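Local coordinates for BH2621 protein (Bacillus halodurans, PDB 2QML) that is of unestablished function but has a GNAT acetyltransferase fold and probably acts as an N-acyltransferase, perhaps in siderophore biosynthesis, at residues A[140-145]-A[180-185]; A[39-44]-A[113-118]; A[18-23]-A[75-80]. All blocks are in the same frame, centred on the assembly; numbering follows the deposited sequence.

Contact 1. Residues A[140-145]-A[180-185]; sequences TNTIVA and KCEQNV
Asn141 to Val144 run antiparallel to Lys180 to Gln183 in the C-terminal half of the GNAT sheet, where strand 142-145 is flanked by 106-112 and 175-182. Thr140 comes before the strand proper and turns its hydroxyl to His104 and Gln106. At Asn141 the backbone O accepts from Gln183 N at 2.9 Å. Gln183 opens helix 183-194, so this bond ties the helix's first turn to the residue just before the strand. A water extends the junction, donating to Asn141 OD1 and to Gln183 OE1.

Thr142 stands side by side with Glu182, the N-cap residue of that helix, in a non-hydrogen-bonded pair. The Glu182 chain bends at chi2 (-49°), which brings CD alongside the Thr142 hydroxyl, and Thr142 OG1 donates to Glu182 OE1 at 2.5 Å, a very short bond. The same OE1 also lies 3.4 Å from Asn141 O, two acceptors with no bond between them.

Ile143 is the hydrogen-bonded partner of Cys181: Ile143 N donates to Cys181 O at 2.9 Å, and Ile143 O takes the Cys181 N at 2.7 Å. The side chains of both turn to the opposite sheet face from Thr142 and pack on helix 123-135. Val144 returns to the Thr142 face and lies alongside Lys180, whose amino end departs from the strand pair; the aliphatic touch is made by Val144 CG1 against Lys180 CG, 3.9 Å apart.

Contact 2. Residues A[39-44]-A[113-118]; sequences MHEEHV and GPQEYL
The loop that leaves strand 106-112, which in GNAT proteins leads into the turn that holds the cofactor's pyrophosphate, meets the loop after helix 32-38: Gly113, Gln115 and Leu118 receive the side chains of Glu41 and His43. Gln115 NE2 donates to Glu41 OE1 at 3.0 Å and 161°. The bond uses the syn lone pair of the carboxylate and lies close to the plane of the amide, although the two flat groups are turned 77° apart. Glu41 OE2 is held too, by a water that donates to it and accepts from Gln115 N, so the carboxylate holds the Gln115 side chain directly and its backbone N through a water.

Leu118 and His43 reach toward each other tip to tip, setting Leu118 CD1 over the centre of one face of the ring, 3.6 Å from the His43 centroid. Gly113 O comes in at the ring's edge, 3.0 Å from His43 CE1. His43 NE2 is hydrogen-bonded to Ile112 O, at the end of strand 106-112. Around this surface contact, Val44 rests on Leu111 and Leu118 on Ile112 of that strand, while Pro114 and Tyr117 pack against Met82 of strand 80-89.

Contact 3. Residues A[18-23]-A[75-80]; sequences VNKKLS and GAINGV
Lys21 to Ser23 pair with Ala76 to Asn78 where strand 20-26 runs antiparallel to strand 70-77, in the N-terminal half of the GNAT sheet. Asn78 and Gly79 form the corner of the type I' turn that joins 70-77 to 80-89 as a beta hairpin.

The tightly packed side is that of Leu22 and Ile77, a non-hydrogen-bonded pair whose side chains lie against helix 123-135, Leu22 on Pro125 and Ala129, Ile77 on Leu126. The backbones are joined at Ser23 and Ala76: Ala76 N donates to Ser23 O at 2.7 Å, and Ser23 N to Ala76 O at 3.1 Å. Lys20 marks the border of this packed side. Its chain bends at chi2 (-67°) and passes obliquely across Ile77, with Lys20 CD 3.6 Å from Ile77 CG2 in one of the two conformers of Ile77, so this touch is less certain.

The other side is looser and wetter. Ser23 and Ala76 meet there with Ser23 OG 3.9 Å from Ala76 CB, and a water is held by Ser23 OG, Lys21 O and Gly79 N, linking strand 20-26 to the turn. At the exposed end, beyond the last bridge, Lys21 still keeps two bonds to Asn78, one to its backbone and one to its side chain. Asn78 N donates to Lys21 O at 2.8 Å. The Asn78 side chain crosses that of Lys20 at about a right angle, and its OD1 takes the place of a strand carbonyl: Lys21 N donates to Asn78 OD1 at 2.9 Å, nearly straight at 172°.

Overall arrangement
Contacts 1 and 3 belong to the two halves of one sheet, their centres about 24 Å apart, and helix 123-135 packs on side chains of both. Contact 2 lies across the chain's centre from contact 1, about 27 Å between centres, but is neighbour to contact 3, about 17 Å between centres. Those two touch: Tyr117 OH approaches Val80 CG1 to 3.3 Å, so the loop of contact 2 packs on the hairpin of contact 3. In GNAT acetyltransferases acetyl-CoA sits where the strands equivalent to 106-112 and 142-145 splay apart; contact 1 includes the second of these, and contact 2 the loop leaving the first. Whether this protein uses that cleft likewise is inferred.

Contact 1. Residues A[140-145]-A[180-185]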
loop_
_atom_site.group_PDB
_atom_site.type_symbol
_atom_site.label_atom_id
_atom_site.label_comp_id
_atom_site.label_asym_id
_atom_site.label_seq_id
_atom_site.Cartn_x
_atom_site.Cartn_y
_atom_site.Cartn_z
ATOM N N THR A 140 -1.345 -0.570 -17.242
ATOM C CA THR A 140 -0.914 -1.382 -16.091
ATOM C C THR A 140 -1.706 -2.681 -16.001
ATOM O O THR A 140 -2.913 -2.659 -15.784
ATOM C CB THR A 140 -1.056 -0.630 -14.770
ATOM O OG1 THR A 140 -0.181 0.498 -14.791
ATOM C CG2 THR A 140 -0.742 -1.560 -13.582
ATOM N N ASN A 141 -1.015 -3.814 -16.146
ATOM C CA ASN A 141 -1.657 -5.132 -16.027
ATOM C C ASN A 141 -1.280 -5.875 -14.771
ATOM O O ASN A 141 -1.920 -6.858 -14.419
ATOM C CB ASN A 141 -1.245 -6.009 -17.192
ATOM C CG ASN A 141 -1.503 -5.363 -18.530
ATOM O OD1 ASN A 141 -2.584 -4.835 -18.785
ATOM N ND2 ASN A 141 -0.498 -5.397 -19.405
ATOM N N THR A 142 -0.252 -5.395 -14.084
ATOM C CA THR A 142 0.288 -6.094 -12.924
ATOM C C THR A 142 0.657 -5.121 -11.845
ATOM O O THR A 142 1.267 -4.069 -12.126
ATOM C CB THR A 142 1.562 -6.930 -13.309
ATOM O OG1 THR A 142 1.247 -7.752 -14.445
ATOM C CG2 THR A 142 2.099 -7.776 -12.070
ATOM N N ILE A 143 0.275 -5.445 -10.606
ATOM C CA ILE A 143 0.713 -4.708 -9.433
ATOM C C ILE A 143 1.501 -5.691 -8.551
ATOM O O ILE A 143 1.086 -6.808 -8.362
ATOM C CB ILE A 143 -0.436 -4.070 -8.629
ATOM C CG1 ILE A 143 -1.191 -3.021 -9.476
ATOM C CG2 ILE A 143 0.098 -3.394 -7.361
ATOM C CD1 ILE A 143 -2.472 -2.492 -8.862
ATOM N N VAL A 144 2.649 -5.247 -8.048
ATOM C CA VAL A 144 3.517 -6.054 -7.219
ATOM C C VAL A 144 3.597 -5.501 -5.798
ATOM O O VAL A 144 3.328 -4.328 -5.507
ATOM C CB VAL A 144 4.946 -6.197 -7.812
ATOM C CG1 VAL A 144 4.895 -6.718 -9.257
ATOM C CG2 VAL A 144 5.759 -4.873 -7.671
ATOM N N ALA A 145 3.965 -6.399 -4.904
ATOM C CA ALA A 145 4.182 -6.111 -3.484
ATOM C C ALA A 145 5.373 -6.993 -3.053
ATOM O O ALA A 145 5.620 -8.077 -3.637
ATOM C CB ALA A 145 2.976 -6.428 -2.695
ATOM N N LYS A 180 2.942 -10.922 -7.142
ATOM C CA LYS A 180 2.358 -10.232 -8.288
ATOM C C LYS A 180 0.865 -10.441 -8.360
ATOM O O LYS A 180 0.379 -11.553 -8.193
ATOM C CB LYS A 180 2.969 -10.688 -9.611
ATOM C CG LYS A 180 4.479 -10.554 -9.673
ATOM C CD LYS A 180 5.080 -10.540 -11.114
ATOM C CE LYS A 180 4.796 -11.720 -11.957
ATOM N NZ LYS A 180 5.473 -11.517 -13.298
ATOM N N CYS A 181 0.139 -9.360 -8.624
ATOM C CA CYS A 181 -1.308 -9.400 -8.805
ATOM C C CYS A 181 -1.621 -8.944 -10.232
ATOM O O CYS A 181 -1.315 -7.821 -10.585
ATOM C CB CYS A 181 -1.963 -8.509 -7.803
ATOM S SG CYS A 181 -3.767 -8.670 -7.839
ATOM N N GLU A 182 -2.177 -9.843 -11.029
ATOM C CA GLU A 182 -2.579 -9.586 -12.397
ATOM C C GLU A 182 -3.982 -9.002 -12.384
ATOM O O GLU A 182 -4.843 -9.401 -11.592
ATOM C CB GLU A 182 -2.561 -10.875 -13.201
ATOM C CG GLU A 182 -1.260 -11.607 -13.210
ATOM C CD GLU A 182 -0.037 -10.734 -13.538
ATOM O OE1 GLU A 182 -0.188 -9.739 -14.268
ATOM O OE2 GLU A 182 1.090 -11.059 -13.070
ATOM N N GLN A 183 -4.254 -8.076 -13.279
ATOM C CA GLN A 183 -5.544 -7.407 -13.210
ATOM C C GLN A 183 -6.774 -8.328 -13.327
ATOM O O GLN A 183 -7.758 -8.086 -12.611
ATOM C CB GLN A 183 -5.672 -6.272 -14.257
ATOM C CG GLN A 183 -6.862 -5.364 -13.925
ATOM C CD GLN A 183 -7.020 -4.167 -14.836
ATOM O OE1 GLN A 183 -6.229 -3.971 -15.764
ATOM N NE2 GLN A 183 -8.053 -3.342 -14.576
ATOM N N ASN A 184 -6.747 -9.331 -14.205
ATOM C CA ASN A 184 -7.921 -10.206 -14.389
ATOM C C ASN A 184 -8.234 -10.952 -13.079
ATOM O O ASN A 184 -9.402 -11.098 -12.725
ATOM C CB ASN A 184 -7.762 -11.192 -15.579
ATOM C CG ASN A 184 -7.933 -10.534 -16.974
ATOM O OD1 ASN A 184 -8.405 -9.401 -17.111
ATOM N ND2 ASN A 184 -7.563 -11.281 -18.020
ATOM N N VAL A 185 -7.192 -11.378 -12.357
ATOM C CA VAL A 185 -7.362 -12.067 -11.081
ATOM C C VAL A 185 -7.943 -11.082 -10.053
ATOM O O VAL A 185 -8.879 -11.406 -9.317
ATOM C CB VAL A 185 -6.025 -12.704 -10.576
ATOM C CG1 VAL A 185 -6.152 -13.199 -9.116
ATOM C CG2 VAL A 185 -5.582 -13.807 -11.541
HETATM O O HOH W 1 -4.988 -5.298 -17.559
#

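Contact 2. Residues A[39-44]-A[113-118]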
loop_
_atom_site.group_PDB
_atom_site.type_symbol
_atom_site.label_atom_id
_atom_site.label_comp_id
_atom_site.label_asym_id
_atom_site.label_seq_id
_atom_site.Cartn_x
_atom_site.Cartn_y
_atom_site.Cartn_z
HETATM N N MSE A 39 4.929 5.855 12.495
HETATM C CA MSE A 39 6.234 5.248 12.320
HETATM C C MSE A 39 6.894 4.776 13.618
HETATM O O MSE A 39 7.876 4.053 13.558
HETATM C CB MSE A 39 7.184 6.200 11.587
HETATM C CG MSE A 39 6.812 6.392 10.129
HETATM SE SE MSE A 39 6.417 4.743 9.098
HETATM C CE MSE A 39 6.252 5.517 7.297
ATOM N N HIS A 40 6.377 5.229 14.747
ATOM C CA HIS A 40 6.838 4.798 16.048
ATOM C C HIS A 40 5.943 3.691 16.644
ATOM O O HIS A 40 6.156 3.246 17.756
ATOM C CB HIS A 40 7.020 6.011 16.982
ATOM C CG HIS A 40 8.278 6.773 16.707
ATOM N ND1 HIS A 40 9.429 6.590 17.449
ATOM C CD2 HIS A 40 8.594 7.674 15.740
ATOM C CE1 HIS A 40 10.386 7.363 16.969
ATOM N NE2 HIS A 40 9.921 8.007 15.916
ATOM N N GLU A 41 4.933 3.230 15.921
ATOM C CA GLU A 41 4.101 2.140 16.435
ATOM C C GLU A 41 4.873 0.835 16.382
ATOM O O GLU A 41 5.541 0.534 15.369
ATOM C CB GLU A 41 2.815 2.020 15.615
ATOM C CG GLU A 41 1.848 3.192 15.808
ATOM C CD GLU A 41 1.127 3.179 17.128
ATOM O OE1 GLU A 41 1.074 2.119 17.802
ATOM O OE2 GLU A 41 0.612 4.241 17.489
ATOM N N GLU A 42 4.706 0.004 17.409
ATOM C CA GLU A 42 5.448 -1.259 17.510
ATOM C C GLU A 42 5.151 -2.203 16.379
ATOM O O GLU A 42 6.046 -2.936 15.963
ATOM C CB GLU A 42 5.221 -1.959 18.864
ATOM C CG GLU A 42 5.885 -1.260 20.069
ATOM C CD GLU A 42 7.401 -1.070 19.934
ATOM O OE1 GLU A 42 8.099 -1.983 19.425
ATOM O OE2 GLU A 42 7.893 0.010 20.341
ATOM N N HIS A 43 3.929 -2.208 15.837
ATOM C CA HIS A 43 3.609 -3.088 14.712
ATOM C C HIS A 43 4.159 -2.611 13.355
ATOM O O HIS A 43 4.121 -3.328 12.389
ATOM C CB HIS A 43 2.098 -3.308 14.625
ATOM C CG HIS A 43 1.314 -2.067 14.328
ATOM N ND1 HIS A 43 0.950 -1.171 15.305
ATOM C CD2 HIS A 43 0.799 -1.598 13.173
ATOM C CE1 HIS A 43 0.279 -0.177 14.758
ATOM N NE2 HIS A 43 0.186 -0.408 13.463
ATOM N N VAL A 44 4.614 -1.362 13.293
ATOM C CA VAL A 44 5.125 -0.766 12.079
ATOM C C VAL A 44 6.665 -0.781 11.999
ATOM O O VAL A 44 7.216 -1.099 10.935
ATOM C CB VAL A 44 4.614 0.712 11.968
ATOM C CG1 VAL A 44 5.285 1.477 10.803
ATOM C CG2 VAL A 44 3.080 0.778 11.862
ATOM N N GLY A 113 -1.712 2.663 10.779
ATOM C CA GLY A 113 -1.024 3.377 11.869
ATOM C C GLY A 113 -1.605 3.149 13.257
ATOM O O GLY A 113 -1.011 2.456 14.074
ATOM N N PRO A 114 -2.776 3.736 13.527
ATOM C CA PRO A 114 -3.371 3.601 14.870
ATOM C C PRO A 114 -3.796 2.183 15.191
ATOM O O PRO A 114 -4.435 1.483 14.381
ATOM C CB PRO A 114 -4.588 4.541 14.809
ATOM C CG PRO A 114 -4.393 5.349 13.644
ATOM C CD PRO A 114 -3.587 4.586 12.649
ATOM N N GLN A 115 -3.401 1.742 16.384
ATOM C CA GLN A 115 -3.762 0.419 16.880
ATOM C C GLN A 115 -5.248 0.170 16.866
ATOM O O GLN A 115 -5.682 -0.969 16.624
ATOM C CB GLN A 115 -3.265 0.236 18.297
ATOM C CG GLN A 115 -1.780 0.158 18.351
ATOM C CD GLN A 115 -1.299 -0.006 19.763
ATOM O OE1 GLN A 115 -1.843 -0.798 20.534
ATOM N NE2 GLN A 115 -0.299 0.770 20.124
ATOM N N GLU A 116 -6.041 1.237 17.089
ATOM C CA GLU A 116 -7.500 1.121 17.127
ATOM C C GLU A 116 -8.115 0.746 15.779
ATOM O O GLU A 116 -9.321 0.529 15.692
ATOM C CB GLU A 116 -8.196 2.382 17.717
ATOM C CG GLU A 116 -8.206 3.731 16.907
ATOM C CD GLU A 116 -7.023 4.684 17.214
ATOM O OE1 GLU A 116 -5.978 4.245 17.748
ATOM O OE2 GLU A 116 -7.132 5.876 16.905
ATOM N N TYR A 117 -7.303 0.711 14.719
ATOM C CA TYR A 117 -7.790 0.243 13.408
ATOM C C TYR A 117 -7.223 -1.097 12.973
ATOM O O TYR A 117 -7.464 -1.539 11.845
ATOM C CB TYR A 117 -7.554 1.348 12.347
ATOM C CG TYR A 117 -8.551 2.460 12.515
ATOM C CD1 TYR A 117 -9.825 2.369 11.952
ATOM C CD2 TYR A 117 -8.262 3.579 13.302
ATOM C CE1 TYR A 117 -10.755 3.379 12.129
ATOM C CE2 TYR A 117 -9.182 4.583 13.496
ATOM C CZ TYR A 117 -10.438 4.477 12.926
ATOM O OH TYR A 117 -11.361 5.482 13.123
ATOM N N LEU A 118 -6.506 -1.759 13.873
ATOM C CA LEU A 118 -6.001 -3.100 13.604
ATOM C C LEU A 118 -7.000 -4.156 14.078
ATOM O O LEU A 118 -7.826 -3.921 14.967
ATOM C CB LEU A 118 -4.682 -3.338 14.330
ATOM C CG LEU A 118 -3.490 -2.436 14.011
ATOM C CD1 LEU A 118 -2.350 -2.717 15.035
ATOM C CD2 LEU A 118 -3.068 -2.621 12.551
HETATM O O HOH W 2 -1.960 3.657 18.297
#

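Contact 3. Residues A[18-23]-A[75-80]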
loop_
_atom_site.group_PDB
_atom_site.type_symbol
_atom_site.label_atom_id
_atom_site.label_comp_id
_atom_site.label_asym_id
_atom_site.label_seq_id
_atom_site.Cartn_x
_atom_site.Cartn_y
_atom_site.Cartn_z
ATOM N N VAL A 18 -18.249 -3.383 4.600
ATOM C CA VAL A 18 -17.947 -2.915 5.950
ATOM C C VAL A 18 -18.828 -1.714 6.357
ATOM O O VAL A 18 -18.788 -1.263 7.508
ATOM C CB VAL A 18 -16.444 -2.589 6.131
ATOM C CG1 VAL A 18 -15.594 -3.873 5.932
ATOM C CG2 VAL A 18 -15.951 -1.463 5.225
ATOM N N ASN A 19 -19.618 -1.224 5.405
ATOM C CA ASN A 19 -20.515 -0.086 5.579
ATOM C C ASN A 19 -19.744 1.165 6.065
ATOM O O ASN A 19 -20.041 1.755 7.111
ATOM C CB ASN A 19 -21.642 -0.480 6.538
ATOM C CG ASN A 19 -22.819 0.398 6.430
ATOM O OD1 ASN A 19 -23.369 0.581 5.335
ATOM N ND2 ASN A 19 -23.282 0.902 7.575
ATOM N N LYS A 20 -18.713 1.519 5.324
ATOM C CA LYS A 20 -17.881 2.651 5.638
ATOM C C LYS A 20 -17.552 3.452 4.390
ATOM O O LYS A 20 -17.555 2.932 3.271
ATOM C CB LYS A 20 -16.536 2.201 6.182
ATOM C CG LYS A 20 -16.520 1.312 7.379
ATOM C CD LYS A 20 -17.007 2.000 8.595
ATOM C CE LYS A 20 -16.943 1.012 9.732
ATOM N NZ LYS A 20 -17.556 1.644 10.889
ATOM N N LYS A 21 -17.255 4.732 4.610
ATOM C CA LYS A 21 -16.726 5.638 3.602
ATOM C C LYS A 21 -15.211 5.494 3.650
ATOM O O LYS A 21 -14.624 5.641 4.723
ATOM C CB LYS A 21 -17.165 7.066 3.949
ATOM C CG LYS A 21 -16.487 8.198 3.288
ATOM C CD LYS A 21 -16.900 9.552 3.974
ATOM C CE LYS A 21 -18.397 9.606 4.289
ATOM N NZ LYS A 21 -18.849 11.011 4.695
ATOM N N LEU A 22 -14.607 5.183 2.510
ATOM C CA LEU A 22 -13.163 5.078 2.381
ATOM C C LEU A 22 -12.694 6.275 1.587
ATOM O O LEU A 22 -13.190 6.558 0.501
ATOM C CB LEU A 22 -12.760 3.825 1.629
ATOM C CG LEU A 22 -13.413 2.507 2.066
ATOM C CD1 LEU A 22 -12.781 1.369 1.268
ATOM C CD2 LEU A 22 -13.313 2.315 3.555
ATOM N N SER A 23 -11.738 6.992 2.128
ATOM C CA SER A 23 -11.204 8.114 1.358
ATOM C C SER A 23 -9.684 8.197 1.464
ATOM O O SER A 23 -9.063 7.959 2.505
ATOM C CB SER A 23 -11.831 9.417 1.731
ATOM O OG SER A 23 -11.758 9.686 3.074
ATOM N N GLY A 75 -5.053 7.039 3.902
ATOM C CA GLY A 75 -6.348 6.428 3.744
ATOM C C GLY A 75 -7.130 6.576 5.067
ATOM O O GLY A 75 -6.567 6.441 6.156
ATOM N N ALA A 76 -8.416 6.884 4.945
ATOM C CA ALA A 76 -9.285 7.156 6.062
ATOM C C ALA A 76 -10.576 6.347 6.003
ATOM O O ALA A 76 -11.032 5.970 4.920
ATOM C CB ALA A 76 -9.605 8.673 6.108
ATOM N N ILE A 77 -11.140 6.057 7.171
ATOM C CA ILE A 77 -12.406 5.353 7.272
ATOM C C ILE A 77 -13.322 6.305 8.007
ATOM O O ILE A 77 -13.025 6.734 9.121
ATOM C CB ILE A 77 -12.282 4.011 7.996
ATOM C CG1 ILE A 77 -11.306 3.091 7.249
ATOM C CG2 ILE A 77 -13.665 3.360 8.136
ATOM C CD1 ILE A 77 -10.899 1.845 8.051
ATOM N N ASN A 78 -14.400 6.688 7.340
ATOM C CA ASN A 78 -15.335 7.659 7.866
ATOM C C ASN A 78 -14.638 8.945 8.295
ATOM O O ASN A 78 -14.929 9.530 9.348
ATOM C CB ASN A 78 -16.158 7.054 8.994
ATOM C CG ASN A 78 -17.226 6.104 8.488
ATOM O OD1 ASN A 78 -17.452 5.935 7.287
ATOM N ND2 ASN A 78 -17.940 5.534 9.423
ATOM N N GLY A 79 -13.680 9.342 7.458
ATOM C CA GLY A 79 -12.910 10.538 7.662
ATOM C C GLY A 79 -11.725 10.479 8.589
ATOM O O GLY A 79 -10.912 11.378 8.551
ATOM N N VAL A 80 -11.613 9.405 9.397
ATOM C CA VAL A 80 -10.517 9.282 10.346
ATOM C C VAL A 80 -9.308 8.690 9.641
ATOM O O VAL A 80 -9.392 7.600 9.139
ATOM C CB VAL A 80 -10.904 8.423 11.575
ATOM C CG1 VAL A 80 -9.703 8.263 12.505
ATOM C CG2 VAL A 80 -12.183 8.999 12.363
HETATM O O HOH W 3 -13.278 8.306 4.867
#